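Local coordinates for protein UTP--glucose-1-phosphate uridylyltransferase (Acinetobacter baumannii, PDB 6KNL) that catalyses the reaction of UTP with alpha-D-glucose 1-phosphate to give UDP-glucose and diphosphate, at residues K4-V9 with I52-S57; S22-M27 with A60-Y65; A112-K117 with K215-L220; L129-V134 with T255-S260. The protein carries 1 engineered substitution. All coordinates share one frame; numbering follows the deposited sequence.

Interaction 1: K4-V9 with I52-S57. With URI (uridine), chain C.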
# COMPACT_ATOMS: atom_id res chain seq x y z
N LYS A 4 -7.45 -24.09 13.07
CA LYS A 4 -6.76 -22.87 13.57
C LYS A 4 -5.47 -22.64 12.77
O LYS A 4 -4.77 -23.61 12.50
CB LYS A 4 -6.44 -23.02 15.06
CG LYS A 4 -7.62 -23.42 15.91
CD LYS A 4 -7.32 -23.42 17.38
CE LYS A 4 -8.52 -23.79 18.22
NZ LYS A 4 -8.22 -23.63 19.66
N ALA A 5 -5.19 -21.39 12.41
CA ALA A 5 -3.90 -20.96 11.80
C ALA A 5 -3.34 -19.79 12.60
O ALA A 5 -4.12 -18.88 12.94
CB ALA A 5 -4.10 -20.58 10.36
N VAL A 6 -2.04 -19.83 12.89
CA VAL A 6 -1.29 -18.72 13.58
C VAL A 6 -0.59 -17.91 12.49
O VAL A 6 0.22 -18.52 11.76
CB VAL A 6 -0.28 -19.28 14.59
CG1 VAL A 6 0.58 -18.19 15.19
CG2 VAL A 6 -0.96 -20.08 15.69
N LEU A 7 -0.92 -16.62 12.34
CA LEU A 7 -0.12 -15.71 11.46
C LEU A 7 0.69 -14.82 12.38
O LEU A 7 0.13 -14.01 13.11
CB LEU A 7 -0.96 -14.83 10.52
CG LEU A 7 -2.25 -15.36 9.92
CD1 LEU A 7 -2.53 -14.64 8.62
CD2 LEU A 7 -2.27 -16.86 9.68
N PRO A 8 2.03 -14.97 12.39
CA PRO A 8 2.91 -14.09 13.14
C PRO A 8 3.14 -12.79 12.34
O PRO A 8 3.73 -12.85 11.29
CB PRO A 8 4.16 -14.94 13.35
CG PRO A 8 4.21 -15.85 12.15
CD PRO A 8 2.78 -16.01 11.67
N VAL A 9 2.62 -11.68 12.86
CA VAL A 9 2.55 -10.37 12.14
C VAL A 9 3.12 -9.25 13.02
O VAL A 9 2.87 -8.07 12.71
CB VAL A 9 1.10 -10.10 11.70
CG1 VAL A 9 0.67 -11.06 10.62
CG2 VAL A 9 0.11 -10.13 12.86
N ILE A 52 -5.50 -16.58 13.94
CA ILE A 52 -4.81 -16.08 15.17
C ILE A 52 -3.65 -15.17 14.75
O ILE A 52 -2.60 -15.69 14.35
CB ILE A 52 -4.39 -17.23 16.10
CG1 ILE A 52 -5.55 -18.20 16.35
CG2 ILE A 52 -3.83 -16.68 17.40
CD1 ILE A 52 -5.15 -19.50 17.02
N LEU A 53 -3.87 -13.86 14.83
CA LEU A 53 -2.83 -12.84 14.59
C LEU A 53 -2.01 -12.74 15.87
O LEU A 53 -2.60 -12.41 16.92
CB LEU A 53 -3.49 -11.50 14.24
CG LEU A 53 -4.41 -11.49 13.02
CD1 LEU A 53 -5.06 -10.13 12.83
CD2 LEU A 53 -3.67 -11.89 11.75
N VAL A 54 -0.72 -13.07 15.79
CA VAL A 54 0.26 -12.70 16.84
C VAL A 54 0.79 -11.35 16.39
O VAL A 54 1.45 -11.33 15.35
CB VAL A 54 1.40 -13.72 16.99
CG1 VAL A 54 2.40 -13.29 18.04
CG2 VAL A 54 0.87 -15.11 17.30
N THR A 55 0.49 -10.26 17.09
CA THR A 55 0.66 -8.92 16.51
C THR A 55 1.45 -8.00 17.45
O THR A 55 1.90 -8.45 18.52
CB THR A 55 -0.70 -8.37 16.06
OG1 THR A 55 -0.49 -7.25 15.19
CG2 THR A 55 -1.58 -8.02 17.24
N HIS A 56 1.62 -6.76 17.00
CA HIS A 56 2.39 -5.66 17.63
C HIS A 56 1.45 -4.46 17.77
O HIS A 56 0.51 -4.35 16.95
CB HIS A 56 3.62 -5.37 16.76
CG HIS A 56 4.54 -4.31 17.29
ND1 HIS A 56 4.49 -3.00 16.84
CD2 HIS A 56 5.54 -4.37 18.20
CE1 HIS A 56 5.42 -2.30 17.46
NE2 HIS A 56 6.07 -3.12 18.30
N SER A 57 1.74 -3.58 18.74
CA SER A 57 0.93 -2.40 19.13
C SER A 57 0.76 -1.40 17.97
O SER A 57 -0.04 -0.49 18.14
CB SER A 57 1.53 -1.70 20.33
OG SER A 57 2.80 -1.16 20.02
N1 URI C . 7.72 -12.40 13.17
C2 URI C . 9.07 -12.68 13.23
N3 URI C . 9.65 -12.54 14.47
C4 URI C . 9.03 -12.15 15.63
C5 URI C . 7.62 -11.88 15.49
C6 URI C . 7.02 -12.01 14.29
O2 URI C . 9.73 -13.02 12.26
O4 URI C . 9.71 -12.06 16.66
C1' URI C . 7.07 -12.54 11.85
C2' URI C . 7.44 -11.42 10.87
C3' URI C . 7.30 -12.15 9.53
C4' URI C . 7.85 -13.54 9.86
O2' URI C . 6.59 -10.29 10.97
O3' URI C . 5.96 -12.27 9.05
O4' URI C . 7.53 -13.75 11.27
C5' URI C . 9.36 -13.69 9.58
O5' URI C . 9.96 -14.77 10.29
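Val6 and Val54 meet on one face of a parallel strand pair, and Leu7 and Leu53 meet on the other. The pair lies in the main sheet of a GT-A nucleotidyltransferase domain. Strands 4-8 and 50-55 are neighbours there, and strand 125-128 pairs with the far edge of 4-8. On the first face the two valines cross obliquely. Val6 CG1 stands anti to its own backbone N (chi1 174°), and this branch reaches Val54 CG2 at 3.7 Å. Ala112 and Cys115 of helix 109-115 pack on Val54. On the opposite face the CD2 methyl of Leu53 comes within 4.2 Å of Leu7 CG, and Ile62 covers Leu53. Val9 CG1 lies anti to the carbonyl carbon (chi1 -69°), which leaves CG2 between the backbone N and the carbonyl carbon. Val9 CG2 lies 3.7 Å from Thr55 CB.

The backbones hold the register with four bonds. Ile52 N donates to Ala5 O, and Leu7 N to Ile52 O at 2.8 Å. Val54 N donates to Leu7 O, and Val9 N to Val54 O. Leu7 O also receives a CA-H contact from Leu53. The ladder ends at the nucleotide site. Pro8 is a UTP-binding residue, and its ring packs on Ala112 and Leu109. Pro8 O lies 3.2 Å from O3' of the bound uridine.

Interaction 2: S22-M27 with A60-Y65. With URI (uridine), chain C.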
# COMPACT_ATOMS: atom_id res chain seq x y z
N SER A 22 5.18 3.65 8.38
CA SER A 22 4.04 4.15 9.19
C SER A 22 2.75 3.35 9.02
O SER A 22 1.77 3.76 9.64
CB SER A 22 3.80 5.60 8.90
OG SER A 22 4.91 6.36 9.35
N ILE A 23 2.75 2.28 8.22
CA ILE A 23 1.64 1.27 8.17
C ILE A 23 2.30 -0.10 8.24
O ILE A 23 3.43 -0.22 7.80
CB ILE A 23 0.78 1.36 6.88
CG1 ILE A 23 1.51 0.70 5.71
CG2 ILE A 23 0.34 2.79 6.59
CD1 ILE A 23 0.97 1.01 4.35
N PRO A 24 1.62 -1.18 8.68
CA PRO A 24 2.25 -2.50 8.70
C PRO A 24 2.61 -3.01 7.30
O PRO A 24 1.86 -2.78 6.38
CB PRO A 24 1.15 -3.38 9.30
CG PRO A 24 0.29 -2.42 10.08
CD PRO A 24 0.24 -1.20 9.18
N LYS A 25 3.72 -3.74 7.18
CA LYS A 25 4.16 -4.36 5.90
C LYS A 25 3.01 -5.20 5.33
O LYS A 25 2.96 -5.34 4.10
CB LYS A 25 5.41 -5.23 6.09
CG LYS A 25 5.20 -6.49 6.93
CD LYS A 25 6.41 -6.94 7.73
CE LYS A 25 6.17 -8.19 8.57
NZ LYS A 25 5.94 -9.40 7.73
N GLU A 26 2.16 -5.73 6.20
CA GLU A 26 1.09 -6.70 5.86
C GLU A 26 -0.05 -5.97 5.15
O GLU A 26 -0.86 -6.64 4.52
CB GLU A 26 0.52 -7.37 7.10
CG GLU A 26 1.47 -8.34 7.76
CD GLU A 26 2.37 -7.73 8.82
OE1 GLU A 26 2.30 -6.48 9.04
OE2 GLU A 26 3.15 -8.49 9.42
N MET A 27 -0.09 -4.64 5.27
CA MET A 27 -1.13 -3.79 4.64
C MET A 27 -0.61 -3.14 3.36
O MET A 27 -1.32 -2.29 2.79
CB MET A 27 -1.58 -2.71 5.63
CG MET A 27 -2.17 -3.28 6.91
SD MET A 27 -3.60 -4.35 6.58
CE MET A 27 -4.74 -3.13 5.95
N ALA A 60 -2.84 -2.29 14.44
CA ALA A 60 -4.31 -2.11 14.54
C ALA A 60 -4.95 -2.21 13.15
O ALA A 60 -5.96 -2.89 13.02
CB ALA A 60 -4.65 -0.79 15.19
N SER A 61 -4.37 -1.58 12.13
CA SER A 61 -4.94 -1.53 10.76
C SER A 61 -5.18 -2.96 10.22
O SER A 61 -6.16 -3.16 9.50
CB SER A 61 -4.09 -0.71 9.85
OG SER A 61 -2.87 -1.37 9.58
N ILE A 62 -4.35 -3.94 10.56
CA ILE A 62 -4.59 -5.35 10.15
C ILE A 62 -5.91 -5.81 10.77
O ILE A 62 -6.72 -6.35 10.04
CB ILE A 62 -3.45 -6.31 10.56
CG1 ILE A 62 -2.16 -6.00 9.80
CG2 ILE A 62 -3.88 -7.76 10.37
CD1 ILE A 62 -0.94 -6.75 10.30
N GLU A 63 -6.06 -5.65 12.09
CA GLU A 63 -7.27 -6.07 12.83
C GLU A 63 -8.49 -5.32 12.31
O GLU A 63 -9.57 -5.97 12.20
CB GLU A 63 -7.13 -5.82 14.33
CG GLU A 63 -6.42 -6.94 15.06
CD GLU A 63 -5.41 -6.45 16.08
OE1 GLU A 63 -4.20 -6.36 15.73
OE2 GLU A 63 -5.83 -6.15 17.20
N ASN A 64 -8.34 -4.02 12.03
CA ASN A 64 -9.42 -3.11 11.54
C ASN A 64 -9.91 -3.58 10.17
O ASN A 64 -11.08 -3.33 9.84
CB ASN A 64 -8.97 -1.66 11.50
CG ASN A 64 -8.81 -1.07 12.89
OD1 ASN A 64 -9.35 -1.61 13.85
ND2 ASN A 64 -8.06 0.02 13.00
N TYR A 65 -9.05 -4.24 9.40
CA TYR A 65 -9.35 -4.67 8.01
C TYR A 65 -10.36 -5.83 7.99
O TYR A 65 -11.10 -5.94 6.99
CB TYR A 65 -8.06 -5.07 7.28
CG TYR A 65 -8.28 -5.32 5.81
CD1 TYR A 65 -8.49 -4.27 4.94
CD2 TYR A 65 -8.32 -6.60 5.30
CE1 TYR A 65 -8.70 -4.48 3.59
CE2 TYR A 65 -8.51 -6.84 3.95
CZ TYR A 65 -8.69 -5.77 3.09
OH TYR A 65 -8.89 -5.99 1.77
N1 URI C . 7.72 -12.40 13.17
C2 URI C . 9.07 -12.68 13.23
N3 URI C . 9.65 -12.54 14.47
C4 URI C . 9.03 -12.15 15.63
C5 URI C . 7.62 -11.88 15.49
C6 URI C . 7.02 -12.01 14.29
O2 URI C . 9.73 -13.02 12.26
O4 URI C . 9.71 -12.06 16.66
C1' URI C . 7.07 -12.54 11.85
C2' URI C . 7.44 -11.42 10.87
C3' URI C . 7.30 -12.15 9.53
C4' URI C . 7.85 -13.54 9.86
O2' URI C . 6.59 -10.29 10.97
O3' URI C . 5.96 -12.27 9.05
O4' URI C . 7.53 -13.75 11.27
C5' URI C . 9.36 -13.69 9.58
O5' URI C . 9.96 -14.77 10.29
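Met27 is folded back on itself at chi2 (-58°) and chi3 (-66°), and this curls its thioether against Ile62 and Tyr65. Met27 SD comes to 3.8 Å from Ile62 CA. The terminal Met27 CE goes further and lies 4.0 Å from Tyr65 CD1, oblique to the ring. Met27 SD lies 5.5 Å from the Tyr65 ring centroid, also obliquely, a Met-aromatic contact. Ile62 is the second hub. Its CG1 points anti to the carbonyl carbon (chi1 -67°), which carries CD1 towards Glu26. There Ile62 CD1 touches Glu26 CB at 3.6 Å and Glu26 OE1 at 3.5 Å, and it also meets Pro24 CB. Ser61 adds a third contact. Ser61 OG lies close to Pro24 CD, at 3.1 Å, and also against Met27 CG.

The contact joins the loop after strand 4-8, with its short 3-10 turn 25-27, to helix 60-65 in the nucleotidyltransferase domain. It borders the second subunit directly: Lys21 of that subunit makes a cation-pi contact with Tyr65 and bonds to its carbonyl O.

No hydrogen bond links the two segments. Their hold on each other is largely apolar, and the charged ends turn to other partners. Glu26 OE1 forms a salt bridge with Lys59, while Glu26 OE2 pairs with Lys25 NZ at 3.4 Å. Lys25, which binds UTP and UDP-glucose, makes a weak hydrogen bond from NZ to uridine O3' at 3.2 Å. Glu26 therefore sits between the helix packing and the nucleotide-binding lysine, and its carboxylate probably helps to position that amine.

Interaction 3: A112-K117 with K215-L220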
# COMPACT_ATOMS: atom_id res chain seq x y z
N ALA A 112 7.03 -16.03 18.66
CA ALA A 112 5.74 -15.54 18.14
C ALA A 112 4.72 -16.69 18.19
O ALA A 112 3.67 -16.50 18.83
CB ALA A 112 5.91 -14.98 16.76
N VAL A 113 5.03 -17.85 17.60
CA VAL A 113 4.14 -19.05 17.67
C VAL A 113 3.82 -19.33 19.14
O VAL A 113 2.65 -19.59 19.46
CB VAL A 113 4.77 -20.29 16.99
CG1 VAL A 113 4.13 -21.58 17.48
CG2 VAL A 113 4.69 -20.21 15.47
N LEU A 114 4.80 -19.24 20.03
CA LEU A 114 4.60 -19.59 21.46
C LEU A 114 3.57 -18.65 22.08
O LEU A 114 2.83 -19.08 22.99
CB LEU A 114 5.95 -19.53 22.19
CG LEU A 114 5.91 -19.95 23.66
CD1 LEU A 114 5.07 -21.21 23.86
CD2 LEU A 114 7.31 -20.14 24.20
N CYS A 115 3.50 -17.40 21.63
CA CYS A 115 2.56 -16.36 22.16
C CYS A 115 1.10 -16.78 21.94
O CYS A 115 0.25 -16.34 22.73
CB CYS A 115 2.85 -15.00 21.53
SG CYS A 115 4.47 -14.34 21.99
N ALA A 116 0.83 -17.64 20.96
CA ALA A 116 -0.50 -18.21 20.63
C ALA A 116 -0.79 -19.49 21.41
O ALA A 116 -1.83 -20.09 21.13
CB ALA A 116 -0.56 -18.50 19.15
N LYS A 117 0.09 -19.94 22.31
CA LYS A 117 -0.10 -21.21 23.06
C LYS A 117 -1.52 -21.28 23.62
O LYS A 117 -2.21 -22.31 23.38
CB LYS A 117 0.91 -21.33 24.20
CG LYS A 117 0.51 -22.29 25.30
CD LYS A 117 1.64 -22.64 26.23
CE LYS A 117 1.15 -23.10 27.59
NZ LYS A 117 2.11 -24.04 28.22
N LYS A 215 1.80 -30.13 20.66
CA LYS A 215 3.05 -30.60 21.31
C LYS A 215 4.18 -29.58 21.13
O LYS A 215 4.96 -29.40 22.08
CB LYS A 215 3.44 -31.96 20.71
CG LYS A 215 4.13 -32.94 21.65
CD LYS A 215 4.61 -34.23 20.98
CE LYS A 215 3.50 -35.02 20.30
NZ LYS A 215 3.78 -36.47 20.30
N ILE A 216 4.28 -28.97 19.94
CA ILE A 216 5.32 -27.98 19.53
C ILE A 216 5.38 -26.81 20.52
O ILE A 216 6.47 -26.25 20.70
CB ILE A 216 5.07 -27.46 18.10
CG1 ILE A 216 6.34 -26.95 17.43
CG2 ILE A 216 3.98 -26.40 18.07
CD1 ILE A 216 7.27 -28.06 16.98
N MET A 217 4.25 -26.43 21.10
CA MET A 217 4.18 -25.32 22.08
C MET A 217 5.06 -25.66 23.29
O MET A 217 5.81 -24.77 23.76
CB MET A 217 2.73 -25.05 22.53
CG MET A 217 1.84 -24.50 21.43
SD MET A 217 2.27 -22.81 20.95
CE MET A 217 1.25 -22.63 19.49
N GLN A 218 4.99 -26.91 23.77
CA GLN A 218 5.80 -27.41 24.92
C GLN A 218 7.27 -27.44 24.50
O GLN A 218 8.14 -27.12 25.33
CB GLN A 218 5.37 -28.82 25.33
CG GLN A 218 4.40 -28.83 26.50
CD GLN A 218 3.12 -28.10 26.18
OE1 GLN A 218 2.48 -28.36 25.16
NE2 GLN A 218 2.74 -27.19 27.06
N LEU A 219 7.52 -27.80 23.25
CA LEU A 219 8.89 -27.88 22.70
C LEU A 219 9.48 -26.47 22.54
O LEU A 219 10.69 -26.35 22.76
CB LEU A 219 8.84 -28.65 21.38
CG LEU A 219 8.45 -30.12 21.50
CD1 LEU A 219 8.28 -30.75 20.12
CD2 LEU A 219 9.49 -30.89 22.30
N LEU A 220 8.68 -25.46 22.18
CA LEU A 220 9.16 -24.05 22.08
C LEU A 220 9.50 -23.51 23.47
O LEU A 220 10.45 -22.73 23.58
CB LEU A 220 8.11 -23.17 21.39
CG LEU A 220 8.07 -23.35 19.87
CD1 LEU A 220 6.70 -22.98 19.31
CD2 LEU A 220 9.17 -22.54 19.22
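The carbonyl oxygen of Val113 accepts a backbone bond from Ala116 N at 3.1 Å and has the thioether of Met217 beside it. Met217 CE lies 3.3 Å from Val113 O. The setting is a helix-to-helix contact in the nucleotidyltransferase domain: helix 109-115 and the residues after it pack on the short helix 216-220. Met217 lies at the centre of the contact. Its chain bends at chi2 (-69°), which turns SD towards the start of helix 117-120, where Met217 SD rests 3.6 Å from Lys117 CA. Its CE ends against Val113 CG1, the two side chains crossing at about a right angle.

Val113 CG1 also meets Leu220 CD1, again with the side chains nearly perpendicular. Leu114 reaches over the other helix with both branches. Leu114 CD1 lies 3.6 Å from Met217 O, and CD2 lies near the backbone carbon of Leu220.

Phe125 of strand 125-128 touches Met217, and Ala236 of helix 233-240 touches Leu220, so that strand and that helix border the contact. The extended Lys117 chain ends in a salt bridge with Glu221. Lys117 NZ also comes 3.4 Å from Gln218 NE2, but both are donors and no bond forms.

Interaction 4: L129-V134 with T255-S260. With URI (uridine), chain C.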
# COMPACT_ATOMS: atom_id res chain seq x y z
N LEU A 129 3.34 -17.73 7.33
CA LEU A 129 4.13 -16.48 7.38
C LEU A 129 3.56 -15.53 6.33
O LEU A 129 3.60 -15.78 5.13
CB LEU A 129 5.61 -16.76 7.12
CG LEU A 129 6.30 -17.79 8.01
CD1 LEU A 129 7.80 -17.61 7.91
CD2 LEU A 129 5.85 -17.70 9.47
N PRO A 130 2.99 -14.40 6.76
CA PRO A 130 2.22 -13.55 5.86
C PRO A 130 3.03 -12.72 4.86
O PRO A 130 2.45 -12.23 3.92
CB PRO A 130 1.49 -12.64 6.84
CG PRO A 130 2.49 -12.49 7.96
CD PRO A 130 3.04 -13.89 8.13
N ASP A 131 4.34 -12.58 5.04
CA ASP A 131 5.18 -11.84 4.05
C ASP A 131 5.22 -12.66 2.75
O ASP A 131 5.33 -12.04 1.69
CB ASP A 131 6.55 -11.39 4.59
CG ASP A 131 7.21 -12.26 5.65
OD1 ASP A 131 6.47 -12.86 6.47
OD2 ASP A 131 8.46 -12.34 5.66
N VAL A 132 5.04 -13.99 2.82
CA VAL A 132 5.00 -14.89 1.62
C VAL A 132 3.56 -15.02 1.10
O VAL A 132 2.69 -15.39 1.89
CB VAL A 132 5.56 -16.29 1.94
CG1 VAL A 132 5.61 -17.16 0.68
CG2 VAL A 132 6.93 -16.21 2.61
N LEU A 133 3.36 -14.77 -0.20
CA LEU A 133 2.10 -15.04 -0.94
C LEU A 133 2.23 -16.34 -1.73
O LEU A 133 3.30 -16.59 -2.27
CB LEU A 133 1.82 -13.89 -1.90
CG LEU A 133 1.47 -12.53 -1.29
CD1 LEU A 133 0.63 -11.74 -2.29
CD2 LEU A 133 0.72 -12.67 0.03
N VAL A 134 1.15 -17.12 -1.83
CA VAL A 134 1.09 -18.42 -2.56
C VAL A 134 -0.02 -18.37 -3.61
O VAL A 134 -1.18 -18.18 -3.23
CB VAL A 134 0.86 -19.59 -1.58
CG1 VAL A 134 0.87 -20.93 -2.30
CG2 VAL A 134 1.87 -19.58 -0.44
N THR A 255 5.42 -19.12 -5.15
CA THR A 255 5.50 -18.13 -4.03
C THR A 255 5.95 -16.75 -4.52
O THR A 255 6.54 -16.65 -5.61
CB THR A 255 6.46 -18.56 -2.91
OG1 THR A 255 7.74 -18.88 -3.44
CG2 THR A 255 5.92 -19.75 -2.15
N PHE A 256 5.65 -15.72 -3.71
CA PHE A 256 6.15 -14.32 -3.84
C PHE A 256 6.46 -13.77 -2.45
O PHE A 256 5.60 -13.83 -1.56
CB PHE A 256 5.13 -13.39 -4.49
CG PHE A 256 4.61 -13.91 -5.79
CD1 PHE A 256 3.55 -14.79 -5.82
CD2 PHE A 256 5.23 -13.59 -6.98
CE1 PHE A 256 3.08 -15.30 -7.02
CE2 PHE A 256 4.76 -14.08 -8.19
CZ PHE A 256 3.69 -14.94 -8.20
N ASP A 257 7.66 -13.20 -2.32
CA ASP A 257 8.17 -12.64 -1.04
C ASP A 257 7.95 -11.13 -1.07
O ASP A 257 8.79 -10.40 -1.64
CB ASP A 257 9.61 -13.08 -0.83
CG ASP A 257 10.21 -12.56 0.46
OD1 ASP A 257 9.44 -12.16 1.35
OD2 ASP A 257 11.46 -12.55 0.56
N CYS A 258 6.83 -10.69 -0.48
CA CYS A 258 6.45 -9.27 -0.27
C CYS A 258 7.19 -8.72 0.95
O CYS A 258 6.58 -7.94 1.72
CB CYS A 258 4.94 -9.15 -0.08
SG CYS A 258 4.00 -9.94 -1.42
N GLY A 259 8.44 -9.14 1.14
CA GLY A 259 9.36 -8.63 2.18
C GLY A 259 10.52 -7.90 1.53
O GLY A 259 10.88 -6.81 2.01
N SER A 260 11.07 -8.49 0.47
CA SER A 260 11.87 -7.78 -0.56
C SER A 260 10.94 -6.82 -1.32
O SER A 260 9.71 -7.01 -1.26
CB SER A 260 12.57 -8.73 -1.49
OG SER A 260 11.63 -9.43 -2.28
N1 URI C . 7.72 -12.40 13.17
C2 URI C . 9.07 -12.68 13.23
N3 URI C . 9.65 -12.54 14.47
C4 URI C . 9.03 -12.15 15.63
C5 URI C . 7.62 -11.88 15.49
C6 URI C . 7.02 -12.01 14.29
O2 URI C . 9.73 -13.02 12.26
O4 URI C . 9.71 -12.06 16.66
C1' URI C . 7.07 -12.54 11.85
C2' URI C . 7.44 -11.42 10.87
C3' URI C . 7.30 -12.15 9.53
C4' URI C . 7.85 -13.54 9.86
O2' URI C . 6.59 -10.29 10.97
O3' URI C . 5.96 -12.27 9.05
O4' URI C . 7.53 -13.75 11.27
C5' URI C . 9.36 -13.69 9.58
O5' URI C . 9.96 -14.77 10.29
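Leu133 and Phe256 form the hydrogen-bonded pair of this contact, each backbone N donating to the other's carbonyl. Leu133 N reaches Phe256 O at 2.8 Å, almost straight (172°) and in the carbonyl plane. Phe256 N returns a bond to Leu133 O. A third bond, Cys258 N to Asp131 O, is more bent (138°).

Apolar contacts come next. Val132 CG1 lies 3.8 Å from Thr255 CG2. With CG2 anti to the carbonyl carbon, Thr255 turns OG1 elsewhere, to Glu161. Leu133, on the face with Phe256, sets its CG 3.6 Å from Cys258 SG, which lies past the strand. Tyr38 and Val39 of helix 35-45 stand beside the leucine.

Together these make a two-stranded antiparallel ribbon of the GT-A domain. A type I turn, 129-132, leads into its first strand, and the second strand runs on to helix 261-274, with Ser260 as N-cap. Ser260 OG donates to Asp257 O at 3.1 Å.

Polar contacts include the nucleotide site. Uridine O3' donates to Asp131 OD1 at 2.7 Å. Asp257 makes a salt bridge with Arg15, a UTP-binding residue. The two acids come near each other, Asp131 OD2 to Asp257 OD1 being 4.4 Å.

From the N terminus, interaction 1 opens at strand 4-8 and closes at strand 50-55. Interaction 2 opens within that loop and closes just after it, at helix 60-65, so the two cross. Interactions 3 and 4 then cross in the same way: 112-117 and 129-134 open in turn, and 215-220 and 255-260 close in turn over far longer loops. Interaction 1 touches each of the other three. It links the central sheet to the loop 22-27, to helix 109-115 and to the turn before strand 132-135. Interaction 3 ties helix 109-115 to helix 216-220, and interaction 4 pairs strand 132-135 with strand 254-257. Interactions 1, 2 and 4 all touch the uridine.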